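Local coordinates for mandelate racemase/muconate lactonizing protein (Alicyclobacillus acidocaldarius LAA1, PDB 3QLD) that belongs to the mandelate racemase/muconate lactonizing group of the enolase superfamily, pairing an N-terminal capping domain with a TIM-type barrel, at residues 7-13 with 368-374; 235-239 with 262-266. All blocks are in the same frame, centred on the assembly; numbering follows the deposited sequence.

Contact 1: residues 7-13 with 368-374; sequences VLHRLSL and FSTATWS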
ATOM      1  N   VAL A   7     -16.490   0.625 -19.452  1.00 26.49           N
ATOM      2  CA  VAL A   7     -15.915   1.881 -19.912  1.00 25.74           C
ATOM      3  C   VAL A   7     -15.364   2.656 -18.681  1.00 25.94           C
ATOM      4  O   VAL A   7     -16.086   2.900 -17.731  1.00 26.21           O
ATOM      5  CB  VAL A   7     -16.990   2.786 -20.599  1.00 26.33           C
ATOM      6  CG1 VAL A   7     -16.363   4.073 -21.069  1.00 28.08           C
ATOM      7  CG2 VAL A   7     -17.714   2.014 -21.760  1.00 24.79           C
ATOM      8  N   LEU A   8     -14.113   3.058 -18.752  1.00 24.22           N
ATOM      9  CA  LEU A   8     -13.498   3.881 -17.713  1.00 23.92           C
ATOM     10  C   LEU A   8     -13.436   5.262 -18.210  1.00 24.54           C
ATOM     11  O   LEU A   8     -12.960   5.548 -19.319  1.00 26.15           O
ATOM     12  CB  LEU A   8     -12.079   3.384 -17.389  1.00 22.85           C
ATOM     13  CG  LEU A   8     -11.960   1.900 -17.075  1.00 27.06           C
ATOM     14  CD1 LEU A   8     -10.474   1.471 -16.930  1.00 27.96           C
ATOM     15  CD2 LEU A   8     -12.646   1.777 -15.755  1.00 21.90           C
ATOM     16  N   HIS A   9     -13.850   6.171 -17.347  1.00 25.45           N
ATOM     17  CA  HIS A   9     -13.847   7.542 -17.690  1.00 26.26           C
ATOM     18  C   HIS A   9     -12.928   8.268 -16.725  1.00 26.13           C
ATOM     19  O   HIS A   9     -13.187   8.278 -15.535  1.00 25.37           O
ATOM     20  CB  HIS A   9     -15.244   8.124 -17.421  1.00 26.87           C
ATOM     21  CG  HIS A   9     -16.339   7.422 -18.157  1.00 27.41           C
ATOM     22  ND1 HIS A   9     -16.683   7.769 -19.454  1.00 30.15           N
ATOM     23  CD2 HIS A   9     -17.155   6.396 -17.802  1.00 29.48           C
ATOM     24  CE1 HIS A   9     -17.685   6.994 -19.860  1.00 28.35           C
ATOM     25  NE2 HIS A   9     -17.974   6.135 -18.885  1.00 30.71           N
ATOM     26  N   ARG A  10     -11.932   8.956 -17.250  1.00 26.38           N
ATOM     27  CA  ARG A  10     -11.102   9.874 -16.461  1.00 25.39           C
ATOM     28  C   ARG A  10     -11.601  11.304 -16.561  1.00 28.03           C
ATOM     29  O   ARG A  10     -11.673  11.884 -17.661  1.00 27.99           O
ATOM     30  CB  ARG A  10      -9.615   9.789 -16.880  1.00 25.07           C
ATOM     31  CG  ARG A  10      -8.740  10.289 -15.743  1.00 25.83           C
ATOM     32  CD  ARG A  10      -7.295  10.228 -16.209  1.00 33.08           C
ATOM     33  NE  ARG A  10      -6.483  10.913 -15.239  1.00 31.94           N
ATOM     34  CZ  ARG A  10      -5.254  10.529 -14.942  1.00 34.20           C
ATOM     35  NH1 ARG A  10      -4.574  11.183 -14.002  1.00 33.36           N
ATOM     36  NH2 ARG A  10      -4.762   9.475 -15.569  1.00 31.24           N
ATOM     37  N   LEU A  11     -11.967  11.875 -15.419  1.00 27.13           N
ATOM     38  CA  LEU A  11     -12.654  13.125 -15.375  1.00 28.38           C
ATOM     39  C   LEU A  11     -11.791  14.195 -14.722  1.00 29.25           C
ATOM     40  O   LEU A  11     -10.937  13.905 -13.849  1.00 27.30           O
ATOM     41  CB  LEU A  11     -13.956  12.973 -14.583  1.00 29.97           C
ATOM     42  CG  LEU A  11     -15.249  12.606 -15.315  1.00 33.33           C
ATOM     43  CD1 LEU A  11     -15.138  11.414 -16.191  1.00 35.50           C
ATOM     44  CD2 LEU A  11     -16.403  12.461 -14.335  1.00 33.60           C
ATOM     45  N   SER A  12     -12.012  15.438 -15.143  1.00 28.13           N
ATOM     46  CA  SER A  12     -11.437  16.574 -14.450  1.00 30.90           C
ATOM     47  C   SER A  12     -12.570  17.584 -14.235  1.00 32.12           C
ATOM     48  O   SER A  12     -13.062  18.123 -15.217  1.00 31.77           O
ATOM     49  CB  SER A  12     -10.352  17.207 -15.278  1.00 32.28           C
ATOM     50  OG  SER A  12      -9.791  18.293 -14.533  1.00 37.50           O
ATOM     51  N   LEU A  13     -12.987  17.807 -12.977  1.00 31.42           N
ATOM     52  CA  LEU A  13     -14.140  18.696 -12.675  1.00 32.91           C
ATOM     53  C   LEU A  13     -13.686  20.034 -12.056  1.00 32.84           C
ATOM     54  O   LEU A  13     -13.034  20.056 -11.014  1.00 34.12           O
ATOM     55  CB  LEU A  13     -15.134  18.030 -11.702  1.00 33.12           C
ATOM     56  CG  LEU A  13     -16.135  16.956 -12.131  1.00 35.41           C
ATOM     57  CD1 LEU A  13     -15.388  15.664 -12.391  1.00 35.41           C
ATOM     58  CD2 LEU A  13     -17.142  16.748 -11.019  1.00 38.26           C
ATOM     59  N   PHE A 368     -16.396  16.605 -19.017  1.00 32.46           N
ATOM     60  CA  PHE A 368     -15.333  16.603 -18.045  1.00 31.15           C
ATOM     61  C   PHE A 368     -14.262  15.513 -18.330  1.00 31.19           C
ATOM     62  O   PHE A 368     -13.231  15.484 -17.644  1.00 29.64           O
ATOM     63  CB  PHE A 368     -15.929  16.425 -16.634  1.00 31.33           C
ATOM     64  CG  PHE A 368     -16.832  17.562 -16.195  1.00 32.28           C
ATOM     65  CD1 PHE A 368     -16.511  18.889 -16.509  1.00 37.36           C
ATOM     66  CD2 PHE A 368     -17.949  17.315 -15.384  1.00 37.22           C
ATOM     67  CE1 PHE A 368     -17.303  19.956 -16.059  1.00 39.30           C
ATOM     68  CE2 PHE A 368     -18.766  18.364 -14.923  1.00 34.89           C
ATOM     69  CZ  PHE A 368     -18.449  19.692 -15.251  1.00 36.67           C
ATOM     70  N   SER A 369     -14.500  14.660 -19.340  1.00 31.54           N
ATOM     71  CA  SER A 369     -13.592  13.536 -19.675  1.00 33.51           C
ATOM     72  C   SER A 369     -12.238  13.940 -20.271  1.00 33.16           C
ATOM     73  O   SER A 369     -12.148  14.684 -21.240  1.00 33.17           O
ATOM     74  CB  SER A 369     -14.296  12.510 -20.564  1.00 32.58           C
ATOM     75  OG  SER A 369     -15.178  11.689 -19.794  1.00 37.28           O
ATOM     76  N   THR A 370     -11.152  13.487 -19.664  1.00 32.63           N
ATOM     77  CA  THR A 370      -9.837  13.794 -20.233  1.00 32.55           C
ATOM     78  C   THR A 370      -9.276  12.560 -20.859  1.00 32.85           C
ATOM     79  O   THR A 370      -8.255  12.613 -21.585  1.00 34.33           O
ATOM     80  CB  THR A 370      -8.821  14.273 -19.208  1.00 31.84           C
ATOM     81  OG1 THR A 370      -8.635  13.264 -18.226  1.00 30.88           O
ATOM     82  CG2 THR A 370      -9.255  15.569 -18.574  1.00 32.66           C
ATOM     83  N   ALA A 371      -9.915  11.440 -20.573  1.00 32.35           N
ATOM     84  CA  ALA A 371      -9.546  10.151 -21.181  1.00 31.97           C
ATOM     85  C   ALA A 371     -10.707   9.169 -21.046  1.00 31.98           C
ATOM     86  O   ALA A 371     -11.543   9.243 -20.079  1.00 31.89           O
ATOM     87  CB  ALA A 371      -8.259   9.571 -20.540  1.00 33.24           C
ATOM     88  N   THR A 372     -10.794   8.250 -21.998  1.00 30.33           N
ATOM     89  CA  THR A 372     -11.850   7.273 -21.970  1.00 30.67           C
ATOM     90  C   THR A 372     -11.328   5.956 -22.574  1.00 31.80           C
ATOM     91  O   THR A 372     -10.693   5.987 -23.667  1.00 32.34           O
ATOM     92  CB  THR A 372     -13.105   7.790 -22.767  1.00 31.24           C
ATOM     93  OG1 THR A 372     -13.503   9.062 -22.267  1.00 33.30           O
ATOM     94  CG2 THR A 372     -14.326   6.845 -22.654  1.00 31.27           C
ATOM     95  N   TRP A 373     -11.567   4.841 -21.870  1.00 29.24           N
ATOM     96  CA  TRP A 373     -11.122   3.532 -22.317  1.00 30.89           C
ATOM     97  C   TRP A 373     -12.274   2.529 -22.221  1.00 32.25           C
ATOM     98  O   TRP A 373     -12.872   2.406 -21.178  1.00 31.77           O
ATOM     99  CB  TRP A 373      -9.958   3.075 -21.451  1.00 30.14           C
ATOM    100  CG  TRP A 373      -9.420   1.710 -21.751  1.00 31.21           C
ATOM    101  CD1 TRP A 373      -8.525   1.378 -22.729  1.00 35.84           C
ATOM    102  CD2 TRP A 373      -9.702   0.508 -21.026  1.00 32.69           C
ATOM    103  NE1 TRP A 373      -8.253   0.025 -22.662  1.00 37.83           N
ATOM    104  CE2 TRP A 373      -8.941  -0.518 -21.604  1.00 32.21           C
ATOM    105  CE3 TRP A 373     -10.534   0.202 -19.921  1.00 31.26           C
ATOM    106  CZ2 TRP A 373      -8.989  -1.830 -21.142  1.00 36.33           C
ATOM    107  CZ3 TRP A 373     -10.572  -1.085 -19.457  1.00 34.74           C
ATOM    108  CH2 TRP A 373      -9.795  -2.100 -20.074  1.00 33.63           C
ATOM    109  N   SER A 374     -12.551   1.801 -23.303  1.00 33.38           N
ATOM    110  CA  SER A 374     -13.653   0.839 -23.347  1.00 34.77           C
ATOM    111  C   SER A 374     -13.137  -0.497 -23.705  1.00 35.38           C
ATOM    112  O   SER A 374     -12.191  -0.625 -24.531  1.00 35.79           O
ATOM    113  CB  SER A 374     -14.666   1.209 -24.403  1.00 35.92           C
ATOM    114  OG  SER A 374     -15.062   2.550 -24.206  1.00 40.91           O
TER
HETATM  115  O   HOH W   1      -8.306  13.975 -15.379  1.00 37.05           O

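Contact 2: residues 235-239 with 262-266; sequences LQASL and GAARV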
ATOM      1  N   LEU A 235      -1.478   6.511  23.687  1.00 20.72           N
ATOM      2  CA  LEU A 235      -2.176   7.792  23.717  1.00 20.10           C
ATOM      3  C   LEU A 235      -3.663   7.576  23.975  1.00 17.43           C
ATOM      4  O   LEU A 235      -4.253   8.272  24.782  1.00 19.53           O
ATOM      5  CB  LEU A 235      -1.921   8.557  22.400  1.00 20.06           C
ATOM      6  CG  LEU A 235      -2.734   9.854  22.270  1.00 21.45           C
ATOM      7  CD1 LEU A 235      -2.188  10.930  23.240  1.00 21.08           C
ATOM      8  CD2 LEU A 235      -2.613  10.358  20.797  1.00 24.05           C
ATOM      9  N   GLN A 236      -4.299   6.644  23.275  1.00 19.20           N
ATOM     10  CA  GLN A 236      -5.763   6.428  23.474  1.00 19.89           C
ATOM     11  C   GLN A 236      -6.072   6.019  24.898  1.00 19.85           C
ATOM     12  O   GLN A 236      -7.052   6.530  25.513  1.00 19.77           O
ATOM     13  CB  GLN A 236      -6.332   5.406  22.501  1.00 21.36           C
ATOM     14  CG  GLN A 236      -7.817   5.089  22.691  1.00 20.80           C
ATOM     15  CD  GLN A 236      -8.777   6.300  22.451  1.00 23.74           C
ATOM     16  OE1 GLN A 236      -9.487   6.290  21.462  1.00 23.12           O
ATOM     17  NE2 GLN A 236      -8.796   7.315  23.363  1.00 21.96           N
ATOM     18  N   ALA A 237      -5.170   5.202  25.491  1.00 21.62           N
ATOM     19  CA  ALA A 237      -5.353   4.744  26.926  1.00 21.19           C
ATOM     20  C   ALA A 237      -5.343   5.931  27.892  1.00 21.92           C
ATOM     21  O   ALA A 237      -6.035   5.889  28.927  1.00 21.53           O
ATOM     22  CB  ALA A 237      -4.264   3.712  27.348  1.00 19.47           C
ATOM     23  N   SER A 238      -4.636   7.007  27.498  1.00 20.82           N
ATOM     24  CA  SER A 238      -4.489   8.222  28.341  1.00 22.08           C
ATOM     25  C   SER A 238      -5.576   9.306  28.133  1.00 21.63           C
ATOM     26  O   SER A 238      -5.685  10.265  28.930  1.00 21.31           O
ATOM     27  CB  SER A 238      -3.126   8.863  28.146  1.00 22.69           C
ATOM     28  OG  SER A 238      -3.000   9.506  26.836  1.00 25.35           O
ATOM     29  N   LEU A 239      -6.364   9.122  27.092  1.00 21.20           N
ATOM     30  CA  LEU A 239      -7.394  10.092  26.672  1.00 22.38           C
ATOM     31  C   LEU A 239      -8.791   9.577  26.951  1.00 21.24           C
ATOM     32  O   LEU A 239      -9.191   8.429  26.605  1.00 22.40           O
ATOM     33  CB  LEU A 239      -7.286  10.393  25.143  1.00 21.12           C
ATOM     34  CG  LEU A 239      -6.074  11.195  24.659  1.00 24.36           C
ATOM     35  CD1 LEU A 239      -6.151  11.286  23.136  1.00 22.53           C
ATOM     36  CD2 LEU A 239      -6.046  12.598  25.248  1.00 27.99           C
ATOM     37  N   GLY A 262      -6.569  -1.314  21.511  1.00 26.13           N
ATOM     38  CA  GLY A 262      -7.315  -0.218  22.165  1.00 25.01           C
ATOM     39  C   GLY A 262      -6.754   1.095  21.607  1.00 24.48           C
ATOM     40  O   GLY A 262      -6.572   2.060  22.351  1.00 25.70           O
ATOM     41  N   ALA A 263      -6.401   1.099  20.323  1.00 23.53           N
ATOM     42  CA  ALA A 263      -5.679   2.240  19.766  1.00 22.26           C
ATOM     43  C   ALA A 263      -6.652   3.334  19.328  1.00 22.15           C
ATOM     44  O   ALA A 263      -6.228   4.493  19.042  1.00 21.96           O
ATOM     45  CB  ALA A 263      -4.860   1.827  18.556  1.00 23.54           C
ATOM     46  N   ALA A 264      -7.924   2.945  19.143  1.00 22.34           N
ATOM     47  CA  ALA A 264      -8.945   3.945  18.775  1.00 21.08           C
ATOM     48  C   ALA A 264     -10.335   3.436  19.104  1.00 21.69           C
ATOM     49  O   ALA A 264     -10.568   2.219  19.260  1.00 23.34           O
ATOM     50  CB  ALA A 264      -8.873   4.350  17.272  1.00 20.45           C
ATOM     51  N   ARG A 265     -11.265   4.371  19.119  1.00 21.95           N
ATOM     52  CA  ARG A 265     -12.646   4.034  19.459  1.00 23.48           C
ATOM     53  C   ARG A 265     -13.675   4.423  18.399  1.00 24.72           C
ATOM     54  O   ARG A 265     -14.848   4.082  18.567  1.00 25.45           O
ATOM     55  CB  ARG A 265     -13.045   4.618  20.847  1.00 23.40           C
ATOM     56  CG  ARG A 265     -12.208   4.054  21.950  1.00 26.06           C
ATOM     57  CD  ARG A 265     -12.853   4.253  23.315  1.00 32.52           C
ATOM     58  NE  ARG A 265     -12.692   5.588  23.885  1.00 30.04           N
ATOM     59  CZ  ARG A 265     -11.685   5.899  24.702  1.00 36.98           C
ATOM     60  NH1 ARG A 265     -11.577   7.116  25.228  1.00 31.99           N
ATOM     61  NH2 ARG A 265     -10.782   4.960  24.981  1.00 32.93           N
ATOM     62  N   VAL A 266     -13.266   5.159  17.356  1.00 25.04           N
ATOM     63  CA  VAL A 266     -14.149   5.595  16.284  1.00 24.55           C
ATOM     64  C   VAL A 266     -13.492   5.368  14.925  1.00 26.60           C
ATOM     65  O   VAL A 266     -12.285   5.610  14.805  1.00 24.91           O
ATOM     66  CB  VAL A 266     -14.491   7.098  16.453  1.00 26.66           C
ATOM     67  CG1 VAL A 266     -15.291   7.667  15.261  1.00 25.07           C
ATOM     68  CG2 VAL A 266     -15.325   7.282  17.718  1.00 23.11           C
TER
HETATM   69  O   HOH W   2      -9.010   5.879  27.691  1.00 30.42           O

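Contact 1: residues 7-13 with 368-374
An antiparallel pairing with a classic beta bulge joins Leu-8 and Arg-10, on the N-terminal strand of the capping domain, to Trp-373 and the Thr-370/Ala-371 pair near the end of the chain. Leu-8 and Trp-373 exchange both backbone bonds, Leu-8 N to Trp-373 O at 2.8 Å and Trp-373 N to Leu-8 O at 3.0 Å. At the bulge the carbonyl of Arg-10 faces two residues: Thr-370 N binds Arg-10 O at 2.6 Å and nearly head-on, whereas Ala-371 N reaches the same oxygen only weakly. The register thereby slips by one, and beyond it Ser-12 N bonds to Phe-368 O at 2.8 Å. Water 1 bridges Thr-370 OG1 and Leu-11 O, its bond to the latter weak. The extended Arg-10 chain passes Thr-370 OG1 with its methylenes and carries its guanidinium off to a salt bridge with Asp-62 and a hydrogen bond with Gln-30. On the same face Leu-8, which also packs on Trp-65 and Val-69 of helix 61-80, lies alongside the Trp-373 indole, with Leu-8 CG 3.6 Å from Trp-373 CE3. With CG anti to its carbonyl carbon (chi1 -64°), Phe-368 meets Leu-13 at about a right angle; Leu-13 CG makes an off-centre CH-pi contact, 4.2 Å from the centroid of the Phe-368 ring.

Contact 2: residues 235-239 with 262-266
Gln-236 and Arg-265 carry this contact, their flat ends stacked with planes 21° apart. The Gln-236 side chain leaves the last turn of helix 229-238 with CG anti to the backbone N (chi1 177°), then bends at chi2, which lays its amide over one face of the Arg-265 guanidinium. Gln-236 NE2 sits 3.4 Å from Arg-265 NH1, offset toward the rim of the group; both nitrogens are donors, so this is stacking and not a hydrogen bond. The amide is held from elsewhere: OE1 accepts from Val-243 N and NE2 donates to Thr-241 O, two backbone bonds that should fix its rotation and leave its face to the arginine. Closer to the helix, Gln-236 CG packs against Gly-262 O at 3.3 Å, and Gln-236 CB lies 3.6 Å from Ala-263 O.

Arg-265 reaches back from the start of strand 266-269, its chain folded at chi3 (-79°). Arg-265 NH1 donates to Leu-239 O at 3.1 Å, with the oxygen at the edge of the guanidinium and close to its plane; a weak bond to Arg-240 O shares the same nitrogen. Water 2 lies 2.8 Å from Leu-239 O and is weakly linked to Arg-265 NH2, a looser second connection. Gly-262, with positive phi, is the C-prime residue of the Schellman motif that ends helix 252-261. The contact joins the C-terminal end of helix 229-238 to the loop that leads from helix 252-261 into strand 266-269, helix-to-loop packing of a TIM-type beta/alpha barrel.

The two contacts lie on opposite sides of the chain's centre, their own centres 42 Å apart and their nearest atoms about 28 Å apart, so they do not touch. Contact 1 brings together segments whose closest ends are 355 residues apart and returns strand 369-376, near the C-terminus, to the N-terminal sheet; the barrel segments of contact 2, only 23 residues apart at their closest ends, are nested within that closure. One therefore ties the chain's ends together in the capping domain, while the other joins neighbouring elements of the barrel. A sulfate ion, probably from the crystallisation liquor, lies about 5 Å from the side chain of Trp-373 in contact 1.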